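Local atomic coordinates of L-lysine 6-monooxygenase (Pseudomonas syringae pv. tomato, PDB entry 5CQF), a protein that probably hydroxylates the side-chain amine of L-lysine or a related amino acid in siderophore biosynthesis, as an FAD- and NADP-dependent flavoprotein monooxygenase. Residues L164-G169 and V392-N397; E231-H236 and H309-S314; S314-I319 and Y326-T331; D379-V384 and A419-S424. One frame throughout, in Å; residues are numbered along the deposited sequence.

Interaction 1 of 4, residues L164-G169 and V392-N397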
loop_
_atom_site.group_PDB
_atom_site.type_symbol
_atom_site.label_atom_id
_atom_site.label_comp_id
_atom_site.label_asym_id
_atom_site.label_seq_id
_atom_site.Cartn_x
_atom_site.Cartn_y
_atom_site.Cartn_z
ATOM N N LEU A 164 -29.307 -18.576 30.751
ATOM C CA LEU A 164 -28.963 -19.272 29.521
ATOM C C LEU A 164 -28.383 -18.312 28.482
ATOM O O LEU A 164 -28.946 -17.247 28.243
ATOM C CB LEU A 164 -30.210 -19.941 28.946
ATOM C CG LEU A 164 -29.977 -20.809 27.698
ATOM C CD1 LEU A 164 -29.211 -22.073 28.054
ATOM C CD2 LEU A 164 -31.278 -21.161 26.999
ATOM N N VAL A 165 -27.262 -18.695 27.865
ATOM C CA VAL A 165 -26.655 -17.912 26.782
ATOM C C VAL A 165 -26.606 -18.766 25.528
ATOM O O VAL A 165 -26.127 -19.893 25.566
ATOM C CB VAL A 165 -25.234 -17.442 27.155
ATOM C CG1 VAL A 165 -24.640 -16.583 26.039
ATOM C CG2 VAL A 165 -25.259 -16.665 28.467
ATOM N N LEU A 166 -27.131 -18.252 24.420
ATOM C CA LEU A 166 -27.083 -18.994 23.164
ATOM C C LEU A 166 -26.041 -18.364 22.322
ATOM O O LEU A 166 -26.194 -17.228 21.969
ATOM C CB LEU A 166 -28.400 -18.931 22.410
ATOM C CG LEU A 166 -29.400 -20.044 22.697
ATOM C CD1 LEU A 166 -29.905 -19.921 24.108
ATOM C CD2 LEU A 166 -30.538 -19.930 21.694
ATOM N N SER A 167 -24.990 -19.128 22.027
ATOM C CA SER A 167 -23.780 -18.671 21.325
ATOM C C SER A 167 -23.495 -19.671 20.230
ATOM O O SER A 167 -22.335 -19.991 19.967
ATOM C CB SER A 167 -22.551 -18.648 22.276
ATOM O OG SER A 167 -22.573 -17.586 23.227
ATOM N N SER A 168 -24.557 -20.214 19.641
ATOM C CA SER A 168 -24.451 -21.280 18.629
ATOM C C SER A 168 -24.732 -20.716 17.225
ATOM O O SER A 168 -24.210 -21.239 16.239
ATOM C CB SER A 168 -25.386 -22.456 18.976
ATOM O OG SER A 168 -26.500 -22.037 19.754
ATOM N N GLY A 169 -25.549 -19.658 17.144
ATOM C CA GLY A 169 -25.756 -18.909 15.902
ATOM C C GLY A 169 -27.069 -19.212 15.193
ATOM O O GLY A 169 -28.150 -19.122 15.797
ATOM N N VAL A 392 -35.674 -16.122 35.509
ATOM C CA VAL A 392 -35.037 -16.819 34.369
ATOM C C VAL A 392 -34.619 -15.855 33.251
ATOM O O VAL A 392 -35.436 -15.109 32.699
ATOM C CB VAL A 392 -35.898 -17.963 33.787
ATOM C CG1 VAL A 392 -35.190 -18.653 32.625
ATOM C CG2 VAL A 392 -36.197 -18.979 34.866
ATOM N N ASN A 393 -33.330 -15.898 32.923
ATOM C CA ASN A 393 -32.763 -15.020 31.929
ATOM C C ASN A 393 -32.116 -15.771 30.806
ATOM O O ASN A 393 -31.481 -16.816 30.992
ATOM C CB ASN A 393 -31.752 -14.101 32.574
ATOM C CG ASN A 393 -32.324 -13.381 33.768
ATOM O OD1 ASN A 393 -33.034 -12.395 33.615
ATOM N ND2 ASN A 393 -32.026 -13.879 34.967
ATOM N N ILE A 394 -32.294 -15.209 29.620
ATOM C CA ILE A 394 -31.725 -15.765 28.413
ATOM C C ILE A 394 -31.108 -14.634 27.612
ATOM O O ILE A 394 -31.657 -13.525 27.568
ATOM C CB ILE A 394 -32.786 -16.497 27.573
ATOM C CG1 ILE A 394 -33.530 -17.559 28.418
ATOM C CG2 ILE A 394 -32.143 -17.162 26.363
ATOM C CD1 ILE A 394 -34.858 -17.972 27.842
ATOM N N TRP A 395 -29.963 -14.937 26.998
ATOM C CA TRP A 395 -29.217 -14.004 26.158
ATOM C C TRP A 395 -28.959 -14.688 24.844
ATOM O O TRP A 395 -28.676 -15.896 24.839
ATOM C CB TRP A 395 -27.877 -13.682 26.779
ATOM C CG TRP A 395 -27.941 -12.800 27.995
ATOM C CD1 TRP A 395 -27.835 -11.439 28.025
ATOM C CD2 TRP A 395 -28.095 -13.216 29.357
ATOM N NE1 TRP A 395 -27.931 -10.988 29.313
ATOM C CE2 TRP A 395 -28.091 -12.057 30.149
ATOM C CE3 TRP A 395 -28.268 -14.446 29.972
ATOM C CZ2 TRP A 395 -28.239 -12.092 31.524
ATOM C CZ3 TRP A 395 -28.408 -14.486 31.344
ATOM C CH2 TRP A 395 -28.394 -13.315 32.106
ATOM N N VAL A 396 -29.059 -13.947 23.744
ATOM C CA VAL A 396 -28.579 -14.446 22.456
ATOM C C VAL A 396 -27.319 -13.679 22.075
ATOM O O VAL A 396 -27.378 -12.497 21.813
ATOM C CB VAL A 396 -29.629 -14.347 21.337
ATOM C CG1 VAL A 396 -29.074 -14.904 20.024
ATOM C CG2 VAL A 396 -30.876 -15.107 21.728
ATOM N N ASN A 397 -26.181 -14.371 22.070
ATOM C CA ASN A 397 -24.869 -13.732 21.875
ATOM C C ASN A 397 -24.495 -13.591 20.401
ATOM O O ASN A 397 -23.580 -14.253 19.898
ATOM C CB ASN A 397 -23.793 -14.519 22.628
ATOM C CG ASN A 397 -22.517 -13.745 22.798
ATOM O OD1 ASN A 397 -22.386 -12.630 22.308
ATOM N ND2 ASN A 397 -21.555 -14.336 23.509
#
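L164, V165 and L166 pair in parallel with I394, W395 and V396, joining strand 163-166 to the edge strand 393-396 of a five-stranded parallel sheet. That sheet also holds strand 16-19, which runs into a GxGxxG pattern consistent with the FAD-binding Rossmann-type domain of this family.

Four backbone hydrogen bonds make the ladder: L164 N to N393 O (2.8 Å), W395 N to L164 O, L166 N to W395 O and N397 N to L166 O (2.9 Å). L164 O is also met by the CA-H of I394, at 3.2 Å from CA to O, and it lies in the plane of the W395 ring, at the CE3 edge.

Apolar contacts divide between the two faces. On one, L164 and I394 run side by side, CB of L164 4.1 Å from CG1 of I394, while CD1 of L166 reaches CG2 of I394. On the other, V165 CG2 approaches W395 CE3 at 4.0 Å; I422, A425 and L426 of helix 412-428 pack against this indole.

Polar side chains finish the carboxyl ends. The N397 amide lies beside S167: its OD1 accepts from R418 NE, and its ND2 gives a weak hydrogen bond to S167 OG, 3.4 Å away.

Interaction 2 of 4, residues E231-H236 and H309-S314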
loop_
_atom_site.group_PDB
_atom_site.type_symbol
_atom_site.label_atom_id
_atom_site.label_comp_id
_atom_site.label_asym_id
_atom_site.label_seq_id
_atom_site.Cartn_x
_atom_site.Cartn_y
_atom_site.Cartn_z
ATOM N N GLU A 231 -13.865 -24.226 -14.746
ATOM C CA GLU A 231 -14.593 -23.034 -15.181
ATOM C C GLU A 231 -15.681 -22.714 -14.177
ATOM O O GLU A 231 -16.364 -23.603 -13.692
ATOM C CB GLU A 231 -15.184 -23.256 -16.577
ATOM C CG GLU A 231 -14.110 -23.109 -17.634
ATOM C CD GLU A 231 -14.484 -23.681 -18.982
ATOM O OE1 GLU A 231 -15.234 -24.703 -19.043
ATOM O OE2 GLU A 231 -13.977 -23.102 -19.980
ATOM N N VAL A 232 -15.818 -21.450 -13.833
ATOM C CA VAL A 232 -16.714 -21.079 -12.780
ATOM C C VAL A 232 -17.712 -20.085 -13.327
ATOM O O VAL A 232 -17.322 -19.113 -13.932
ATOM C CB VAL A 232 -15.959 -20.456 -11.610
ATOM C CG1 VAL A 232 -16.944 -19.950 -10.575
ATOM C CG2 VAL A 232 -15.025 -21.463 -10.983
ATOM N N HIS A 233 -18.996 -20.340 -13.100
ATOM C CA HIS A 233 -20.064 -19.398 -13.433
ATOM C C HIS A 233 -20.609 -18.800 -12.153
ATOM O O HIS A 233 -21.153 -19.509 -11.316
ATOM C CB HIS A 233 -21.164 -20.120 -14.195
ATOM C CG HIS A 233 -20.655 -20.820 -15.413
ATOM N ND1 HIS A 233 -20.651 -20.232 -16.658
ATOM C CD2 HIS A 233 -20.070 -22.026 -15.564
ATOM C CE1 HIS A 233 -20.113 -21.062 -17.531
ATOM N NE2 HIS A 233 -19.744 -22.156 -16.888
ATOM N N SER A 234 -20.450 -17.489 -12.034
ATOM C CA SER A 234 -20.662 -16.753 -10.831
ATOM C C SER A 234 -21.874 -15.893 -11.049
ATOM O O SER A 234 -21.842 -14.951 -11.846
ATOM C CB SER A 234 -19.412 -15.895 -10.547
ATOM O OG SER A 234 -19.565 -15.067 -9.411
ATOM N N VAL A 235 -22.948 -16.227 -10.332
ATOM C CA VAL A 235 -24.266 -15.610 -10.501
ATOM C C VAL A 235 -24.576 -14.695 -9.339
ATOM O O VAL A 235 -24.440 -15.095 -8.179
ATOM C CB VAL A 235 -25.365 -16.670 -10.589
ATOM C CG1 VAL A 235 -26.725 -16.021 -10.636
ATOM C CG2 VAL A 235 -25.176 -17.544 -11.834
ATOM N N HIS A 236 -24.994 -13.469 -9.662
ATOM C CA HIS A 236 -25.248 -12.416 -8.674
ATOM C C HIS A 236 -26.654 -11.857 -8.816
ATOM O O HIS A 236 -27.102 -11.579 -9.938
ATOM C CB HIS A 236 -24.257 -11.290 -8.886
ATOM C CG HIS A 236 -22.836 -11.744 -8.803
ATOM N ND1 HIS A 236 -22.169 -11.876 -7.606
ATOM C CD2 HIS A 236 -21.968 -12.138 -9.763
ATOM C CE1 HIS A 236 -20.944 -12.313 -7.833
ATOM N NE2 HIS A 236 -20.803 -12.492 -9.134
ATOM N N HIS A 309 -16.925 -16.627 -15.386
ATOM C CA HIS A 309 -18.003 -15.979 -16.133
ATOM C C HIS A 309 -18.977 -15.353 -15.141
ATOM O O HIS A 309 -19.475 -16.037 -14.228
ATOM C CB HIS A 309 -18.722 -17.004 -16.980
ATOM C CG HIS A 309 -17.803 -17.793 -17.862
ATOM N ND1 HIS A 309 -17.456 -17.385 -19.133
ATOM C CD2 HIS A 309 -17.134 -18.947 -17.642
ATOM C CE1 HIS A 309 -16.625 -18.260 -19.662
ATOM N NE2 HIS A 309 -16.417 -19.219 -18.778
ATOM N N THR A 310 -19.256 -14.068 -15.323
ATOM C CA THR A 310 -20.116 -13.330 -14.405
ATOM C C THR A 310 -21.529 -13.069 -14.987
ATOM O O THR A 310 -21.647 -12.691 -16.133
ATOM C CB THR A 310 -19.400 -12.034 -14.035
ATOM O OG1 THR A 310 -18.260 -12.373 -13.240
ATOM C CG2 THR A 310 -20.279 -11.134 -13.221
ATOM N N TYR A 311 -22.588 -13.286 -14.210
ATOM C CA TYR A 311 -23.956 -12.968 -14.654
ATOM C C TYR A 311 -24.571 -12.084 -13.592
ATOM O O TYR A 311 -24.942 -12.570 -12.526
ATOM C CB TYR A 311 -24.809 -14.238 -14.878
ATOM C CG TYR A 311 -24.077 -15.274 -15.701
ATOM C CD1 TYR A 311 -23.069 -16.031 -15.139
ATOM C CD2 TYR A 311 -24.352 -15.453 -17.054
ATOM C CE1 TYR A 311 -22.364 -16.943 -15.882
ATOM C CE2 TYR A 311 -23.656 -16.394 -17.808
ATOM C CZ TYR A 311 -22.653 -17.129 -17.196
ATOM O OH TYR A 311 -21.926 -18.045 -17.889
ATOM N N ALA A 312 -24.655 -10.781 -13.869
ATOM C CA ALA A 312 -25.277 -9.856 -12.930
ATOM C C ALA A 312 -26.819 -9.855 -13.033
ATOM O O ALA A 312 -27.407 -10.410 -13.931
ATOM C CB ALA A 312 -24.721 -8.457 -13.146
ATOM N N TYR A 313 -27.467 -9.264 -12.046
ATOM C CA TYR A 313 -28.911 -9.031 -12.069
ATOM C C TYR A 313 -29.667 -10.281 -12.397
ATOM O O TYR A 313 -30.694 -10.201 -13.054
ATOM C CB TYR A 313 -29.269 -7.918 -13.082
ATOM C CG TYR A 313 -28.317 -6.734 -13.020
ATOM C CD1 TYR A 313 -28.091 -6.066 -11.820
ATOM C CD2 TYR A 313 -27.634 -6.300 -14.159
ATOM C CE1 TYR A 313 -27.214 -5.007 -11.749
ATOM C CE2 TYR A 313 -26.758 -5.239 -14.099
ATOM C CZ TYR A 313 -26.535 -4.601 -12.893
ATOM O OH TYR A 313 -25.648 -3.541 -12.835
ATOM N N SER A 314 -29.193 -11.423 -11.894
ATOM C CA SER A 314 -29.732 -12.720 -12.265
ATOM C C SER A 314 -30.190 -13.578 -11.108
ATOM O O SER A 314 -29.611 -13.528 -10.008
ATOM C CB SER A 314 -28.708 -13.510 -13.061
ATOM O OG SER A 314 -28.396 -12.812 -14.248
#
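The aromatic side chains of H233, H309 and Y311 cluster on one face of two parallel strands, and a side-chain hydrogen bond links two of them: H233 ND1 and Y311 OH are 2.8 Å apart, and either could be the donor. The H233 and Y311 rings meet rim to rim, their planes at 33°, with Y311 CE1 in the plane of the imidazole. H309 lies alongside H233; the two rings are nearly parallel but slid so far that they barely overlap, with H233 CE1 3.7 Å from H309 CD2.

Beneath the cluster the backbones pair H233 with H309, S234 with T310 and V235 with Y311. The hydrogen bond from S234 N to H309 O (2.8 Å) is almost straight (174°). H236 O accepts from S314 N at 2.9 Å. On the opposite face H236 CD2 touches T310 CG2.

Strand 308-311 is an edge strand, within this chain, of a five-stranded parallel sheet whose strand 206-210 leads into a GxGxxA pattern, consistent with a second Rossmann-type domain, probably for NADP. V232 packs on helix 214-226, whereas H233 and Y311 lean on strand 338-343, and Y313 meets Y261 and W276 of a second subunit.

Interaction 3 of 4, residues S314-I319 and Y326-T331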
loop_
_atom_site.group_PDB
_atom_site.type_symbol
_atom_site.label_atom_id
_atom_site.label_comp_id
_atom_site.label_asym_id
_atom_site.label_seq_id
_atom_site.Cartn_x
_atom_site.Cartn_y
_atom_site.Cartn_z
ATOM N N SER A 314 -29.193 -11.423 -11.894
ATOM C CA SER A 314 -29.732 -12.720 -12.265
ATOM C C SER A 314 -30.190 -13.578 -11.108
ATOM O O SER A 314 -29.611 -13.528 -10.008
ATOM C CB SER A 314 -28.708 -13.510 -13.061
ATOM O OG SER A 314 -28.396 -12.812 -14.248
ATOM N N VAL A 315 -31.227 -14.385 -11.377
ATOM C CA VAL A 315 -31.649 -15.411 -10.462
ATOM C C VAL A 315 -31.688 -16.725 -11.191
ATOM O O VAL A 315 -31.739 -16.770 -12.411
ATOM C CB VAL A 315 -33.041 -15.156 -9.833
ATOM C CG1 VAL A 315 -33.023 -13.926 -8.937
ATOM C CG2 VAL A 315 -34.121 -15.040 -10.895
ATOM N N ILE A 316 -31.639 -17.796 -10.417
ATOM C CA ILE A 316 -31.843 -19.128 -10.931
ATOM C C ILE A 316 -33.341 -19.358 -10.889
ATOM O O ILE A 316 -33.957 -19.351 -9.816
ATOM C CB ILE A 316 -31.107 -20.175 -10.079
ATOM C CG1 ILE A 316 -29.607 -19.885 -10.128
ATOM C CG2 ILE A 316 -31.430 -21.586 -10.565
ATOM C CD1 ILE A 316 -28.728 -21.006 -9.618
ATOM N N SER A 317 -33.910 -19.531 -12.073
ATOM C CA SER A 317 -35.341 -19.664 -12.276
ATOM C C SER A 317 -35.766 -21.126 -12.500
ATOM O O SER A 317 -36.943 -21.447 -12.430
ATOM C CB SER A 317 -35.726 -18.813 -13.489
ATOM O OG SER A 317 -35.011 -19.239 -14.644
ATOM N N ALA A 318 -34.807 -21.991 -12.819
ATOM C CA ALA A 318 -35.024 -23.448 -12.857
ATOM C C ALA A 318 -33.685 -24.190 -12.789
ATOM O O ALA A 318 -32.665 -23.697 -13.257
ATOM C CB ALA A 318 -35.797 -23.862 -14.106
ATOM N N ILE A 319 -33.710 -25.384 -12.217
ATOM C CA ILE A 319 -32.529 -26.232 -12.118
ATOM C C ILE A 319 -32.959 -27.689 -12.046
ATOM O O ILE A 319 -33.932 -28.015 -11.371
ATOM C CB ILE A 319 -31.691 -25.856 -10.872
ATOM C CG1 ILE A 319 -30.511 -26.813 -10.692
ATOM C CG2 ILE A 319 -32.538 -25.851 -9.610
ATOM C CD1 ILE A 319 -29.449 -26.290 -9.748
ATOM N N TYR A 326 -25.867 -30.568 -13.980
ATOM C CA TYR A 326 -27.030 -29.730 -13.732
ATOM C C TYR A 326 -27.316 -28.882 -14.943
ATOM O O TYR A 326 -26.386 -28.436 -15.612
ATOM C CB TYR A 326 -26.812 -28.821 -12.520
ATOM C CG TYR A 326 -26.573 -29.605 -11.264
ATOM C CD1 TYR A 326 -27.619 -29.971 -10.430
ATOM C CD2 TYR A 326 -25.297 -30.019 -10.919
ATOM C CE1 TYR A 326 -27.387 -30.715 -9.284
ATOM C CE2 TYR A 326 -25.062 -30.760 -9.774
ATOM C CZ TYR A 326 -26.111 -31.113 -8.973
ATOM O OH TYR A 326 -25.855 -31.863 -7.861
ATOM N N ARG A 327 -28.609 -28.672 -15.206
ATOM C CA ARG A 327 -29.092 -27.766 -16.229
ATOM C C ARG A 327 -29.748 -26.599 -15.487
ATOM O O ARG A 327 -30.761 -26.762 -14.810
ATOM C CB ARG A 327 -30.075 -28.482 -17.149
ATOM C CG ARG A 327 -30.503 -27.704 -18.390
ATOM C CD ARG A 327 -31.677 -28.404 -19.096
ATOM N NE ARG A 327 -32.363 -27.605 -20.136
ATOM C CZ ARG A 327 -33.189 -26.569 -19.921
ATOM N NH1 ARG A 327 -33.457 -26.115 -18.685
ATOM N NH2 ARG A 327 -33.742 -25.958 -20.964
ATOM N N VAL A 328 -29.137 -25.422 -15.588
ATOM C CA VAL A 328 -29.539 -24.276 -14.769
ATOM C C VAL A 328 -30.050 -23.147 -15.638
ATOM O O VAL A 328 -29.357 -22.698 -16.559
ATOM C CB VAL A 328 -28.365 -23.750 -13.936
ATOM C CG1 VAL A 328 -28.854 -22.689 -12.980
ATOM C CG2 VAL A 328 -27.702 -24.882 -13.167
ATOM N N GLU A 329 -31.264 -22.693 -15.357
ATOM C CA GLU A 329 -31.830 -21.591 -16.106
ATOM C C GLU A 329 -31.679 -20.337 -15.287
ATOM O O GLU A 329 -32.169 -20.280 -14.156
ATOM C CB GLU A 329 -33.322 -21.816 -16.420
ATOM C CG GLU A 329 -33.922 -20.740 -17.330
ATOM C CD GLU A 329 -35.440 -20.770 -17.393
ATOM O OE1 GLU A 329 -36.101 -20.494 -16.362
ATOM O OE2 GLU A 329 -35.973 -21.053 -18.483
ATOM N N LEU A 330 -31.033 -19.330 -15.884
ATOM C CA LEU A 330 -30.930 -17.992 -15.301
ATOM C C LEU A 330 -31.904 -17.029 -15.946
ATOM O O LEU A 330 -32.125 -17.066 -17.152
ATOM C CB LEU A 330 -29.525 -17.421 -15.500
ATOM C CG LEU A 330 -28.308 -18.222 -15.044
ATOM C CD1 LEU A 330 -27.045 -17.366 -15.088
ATOM C CD2 LEU A 330 -28.524 -18.773 -13.648
ATOM N N THR A 331 -32.441 -16.130 -15.141
ATOM C CA THR A 331 -33.268 -15.068 -15.639
ATOM C C THR A 331 -32.669 -13.743 -15.182
ATOM O O THR A 331 -32.431 -13.541 -13.988
ATOM C CB THR A 331 -34.722 -15.250 -15.143
ATOM O OG1 THR A 331 -35.260 -16.431 -15.732
ATOM C CG2 THR A 331 -35.604 -14.079 -15.515
#
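S317, E329 and T331 bring their polar ends together on one face of an antiparallel hairpin, while I316, I319, V328 and L330 fill the other. S317 OG stands between its backbone N and carbonyl carbon (chi1 59°), a crowded position that places it near T331 OG1. E329 reaches toward it with an extended chain, CG anti to the backbone N (chi1 -174°).

On the apolar face I316 crosses V328 obliquely, CG2 to CG1 at 3.7 Å, and its CG1 touches L330 CD2. I319 instead lies side by side with V328 and Y326; its CD1 is 4.1 Å from V328 CG2. F178 of helix 176-179 packs on I316 and I319, and the Y326 hydroxyl bonds to T185.

A classic beta bulge shifts the register by one: S317 and A318 are set against the single residue E329. E329 O takes a hydrogen bond from S317 N at 2.8 Å and a weak one from A318 N at 3.4 Å, while E329 N bonds to A318 O.

S317 OG and E329 OE1 are modelled too close to be reliable, so the details of that approach are doubtful. The firmer bond is T331 OG1 donating to S317 OG (3.0 Å): the bulge brings a serine hydroxyl into this polar group as an acceptor.

Interaction 4 of 4, residues D379-V384 and A419-S424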
loop_
_atom_site.group_PDB
_atom_site.type_symbol
_atom_site.label_atom_id
_atom_site.label_comp_id
_atom_site.label_asym_id
_atom_site.label_seq_id
_atom_site.Cartn_x
_atom_site.Cartn_y
_atom_site.Cartn_z
ATOM N N ASP A 379 -33.049 -7.044 23.808
ATOM C CA ASP A 379 -32.692 -5.676 24.148
ATOM C C ASP A 379 -31.245 -5.376 23.711
ATOM O O ASP A 379 -30.611 -6.202 23.022
ATOM C CB ASP A 379 -32.988 -5.395 25.623
ATOM C CG ASP A 379 -31.988 -5.988 26.541
ATOM O OD1 ASP A 379 -30.919 -6.361 26.032
ATOM O OD2 ASP A 379 -32.257 -6.058 27.775
ATOM N N ARG A 380 -30.747 -4.195 24.081
ATOM C CA ARG A 380 -29.438 -3.705 23.634
ATOM C C ARG A 380 -28.266 -4.508 24.235
ATOM O O ARG A 380 -27.158 -4.574 23.645
ATOM C CB ARG A 380 -29.308 -2.196 23.962
ATOM C CG ARG A 380 -27.945 -1.565 23.652
ATOM C CD ARG A 380 -27.648 -1.578 22.158
ATOM N NE ARG A 380 -26.287 -1.165 21.852
ATOM C CZ ARG A 380 -25.204 -1.960 21.867
ATOM N NH1 ARG A 380 -25.264 -3.260 22.173
ATOM N NH2 ARG A 380 -24.026 -1.431 21.559
ATOM N N ASP A 381 -28.531 -5.098 25.405
ATOM C CA ASP A 381 -27.609 -5.996 26.114
ATOM C C ASP A 381 -27.801 -7.475 25.785
ATOM O O ASP A 381 -27.409 -8.343 26.576
ATOM C CB ASP A 381 -27.787 -5.818 27.628
ATOM C CG ASP A 381 -27.228 -4.520 28.113
ATOM O OD1 ASP A 381 -26.020 -4.277 27.897
ATOM O OD2 ASP A 381 -27.992 -3.739 28.712
ATOM N N TYR A 382 -28.475 -7.755 24.671
ATOM C CA TYR A 382 -28.604 -9.108 24.136
ATOM C C TYR A 382 -29.485 -10.044 24.996
ATOM O O TYR A 382 -29.419 -11.261 24.848
ATOM C CB TYR A 382 -27.193 -9.677 23.861
ATOM C CG TYR A 382 -26.390 -8.753 22.934
ATOM C CD1 TYR A 382 -26.681 -8.686 21.574
ATOM C CD2 TYR A 382 -25.423 -7.903 23.425
ATOM C CE1 TYR A 382 -25.998 -7.833 20.729
ATOM C CE2 TYR A 382 -24.708 -7.052 22.578
ATOM C CZ TYR A 382 -25.002 -7.021 21.231
ATOM O OH TYR A 382 -24.321 -6.164 20.361
ATOM N N ARG A 383 -30.315 -9.459 25.866
ATOM C CA ARG A 383 -31.202 -10.219 26.754
ATOM C C ARG A 383 -32.550 -10.438 26.090
ATOM O O ARG A 383 -33.076 -9.542 25.422
ATOM C CB ARG A 383 -31.404 -9.514 28.102
ATOM C CG ARG A 383 -31.880 -10.479 29.178
ATOM C CD ARG A 383 -32.051 -9.808 30.537
ATOM N NE ARG A 383 -33.059 -10.476 31.380
ATOM C CZ ARG A 383 -34.395 -10.434 31.192
ATOM N NH1 ARG A 383 -34.934 -9.767 30.165
ATOM N NH2 ARG A 383 -35.211 -11.078 32.039
ATOM N N VAL A 384 -33.092 -11.636 26.264
ATOM C CA VAL A 384 -34.383 -11.965 25.686
ATOM C C VAL A 384 -35.462 -11.586 26.687
ATOM O O VAL A 384 -35.354 -11.923 27.873
ATOM C CB VAL A 384 -34.553 -13.462 25.399
ATOM C CG1 VAL A 384 -35.854 -13.700 24.646
ATOM C CG2 VAL A 384 -33.384 -14.013 24.608
ATOM N N ALA A 419 -19.225 -10.010 25.160
ATOM C CA ALA A 419 -18.848 -10.823 26.314
ATOM C C ALA A 419 -18.819 -9.997 27.578
ATOM O O ALA A 419 -19.228 -10.469 28.616
ATOM C CB ALA A 419 -17.488 -11.479 26.101
ATOM N N GLY A 420 -18.326 -8.764 27.494
ATOM C CA GLY A 420 -18.323 -7.877 28.657
ATOM C C GLY A 420 -19.733 -7.536 29.163
ATOM O O GLY A 420 -20.016 -7.618 30.352
ATOM N N ARG A 421 -20.608 -7.154 28.250
ATOM C CA ARG A 421 -21.976 -6.812 28.572
ATOM C C ARG A 421 -22.753 -7.997 29.147
ATOM O O ARG A 421 -23.550 -7.824 30.070
ATOM C CB ARG A 421 -22.715 -6.333 27.321
ATOM C CG ARG A 421 -22.301 -4.968 26.812
ATOM C CD ARG A 421 -23.473 -4.299 26.087
ATOM N NE ARG A 421 -23.045 -3.143 25.287
ATOM C CZ ARG A 421 -23.735 -2.014 25.147
ATOM N NH1 ARG A 421 -24.908 -1.861 25.746
ATOM N NH2 ARG A 421 -23.237 -1.023 24.416
ATOM N N ILE A 422 -22.517 -9.190 28.601
ATOM C CA ILE A 422 -23.228 -10.365 29.047
ATOM C C ILE A 422 -22.697 -10.845 30.389
ATOM O O ILE A 422 -23.477 -11.141 31.288
ATOM C CB ILE A 422 -23.240 -11.474 27.977
ATOM C CG1 ILE A 422 -24.178 -11.061 26.847
ATOM C CG2 ILE A 422 -23.724 -12.811 28.543
ATOM C CD1 ILE A 422 -23.996 -11.849 25.563
ATOM N N ALA A 423 -21.383 -10.887 30.550
ATOM C CA ALA A 423 -20.810 -11.411 31.783
ATOM C C ALA A 423 -21.165 -10.530 32.980
ATOM O O ALA A 423 -21.393 -11.032 34.063
ATOM C CB ALA A 423 -19.309 -11.561 31.655
ATOM N N SER A 424 -21.214 -9.222 32.795
ATOM C CA SER A 424 -21.698 -8.341 33.836
ATOM C C SER A 424 -23.184 -8.575 34.120
ATOM O O SER A 424 -23.599 -8.695 35.294
ATOM C CB SER A 424 -21.468 -6.889 33.445
ATOM O OG SER A 424 -22.091 -6.613 32.194
#
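R380, D381 and Y382 face helix 412-428 from a type I beta turn that spans D379 to Y382. The turn is closed by Y382 N bonding to D379 O at 3.1 Å, and Y382, its last residue, has a left-handed backbone conformation (phi 69°). D379 OD1 receives R383 N from above its carboxylate plane. R421 and I422 carry the helix side of this loop-on-helix contact; the nearest CA atoms, those of D381 and R421, are 6.2 Å apart.

The polar part is a stacked arginine pair. The side chains of R380 and R421 cross at about a right angle, yet their guanidinium planes are only 22° apart and their centres 3.6 Å. R380 NH1 sits over the centre of the R421 group, whereas R421 NH2 lies over the R380 group toward its rim. The like-charged NH2 atoms of R380 and R421 come within 3.0 Å, and this repulsion is probably eased by two acids: D260 of helix 255-264, in a salt bridge with R380 NE, and D381.

Y382 and I422 supply the apolar part, Y382 CB resting 4.2 Å from I422 CD1; I422 also packs on W395 and L28.

D381 OD1 lies in the plane of the R421 guanidinium, at its edge, where R421 NH1 gives it a weak salt-bridge hydrogen bond of 3.4 Å at 173°.

Overall arrangement
The four contacts form two groups on opposite sides of the chain's centre. Interactions 1 and 4, with centres about 9 Å apart, meet at the parallel sheet that contains strands 16-19 and 393-396: loop 379-384 bonds to this edge strand through V384 N to I394 O and V396 N to Y382 O. Interactions 2 and 3, about 11 Å apart, share S314, where the chain passes from the second parallel sheet into the hairpin. Between groups, centres lie about 38 to 43 Å apart. Interactions 2 and 3 are nested within the loop closed by interaction 1, consistent with a probable NADP domain inserted into the FAD domain. Interaction 4 comes after them, its segments alternating with those of interaction 1: 379-384 precedes 392-397, and 419-424 follows.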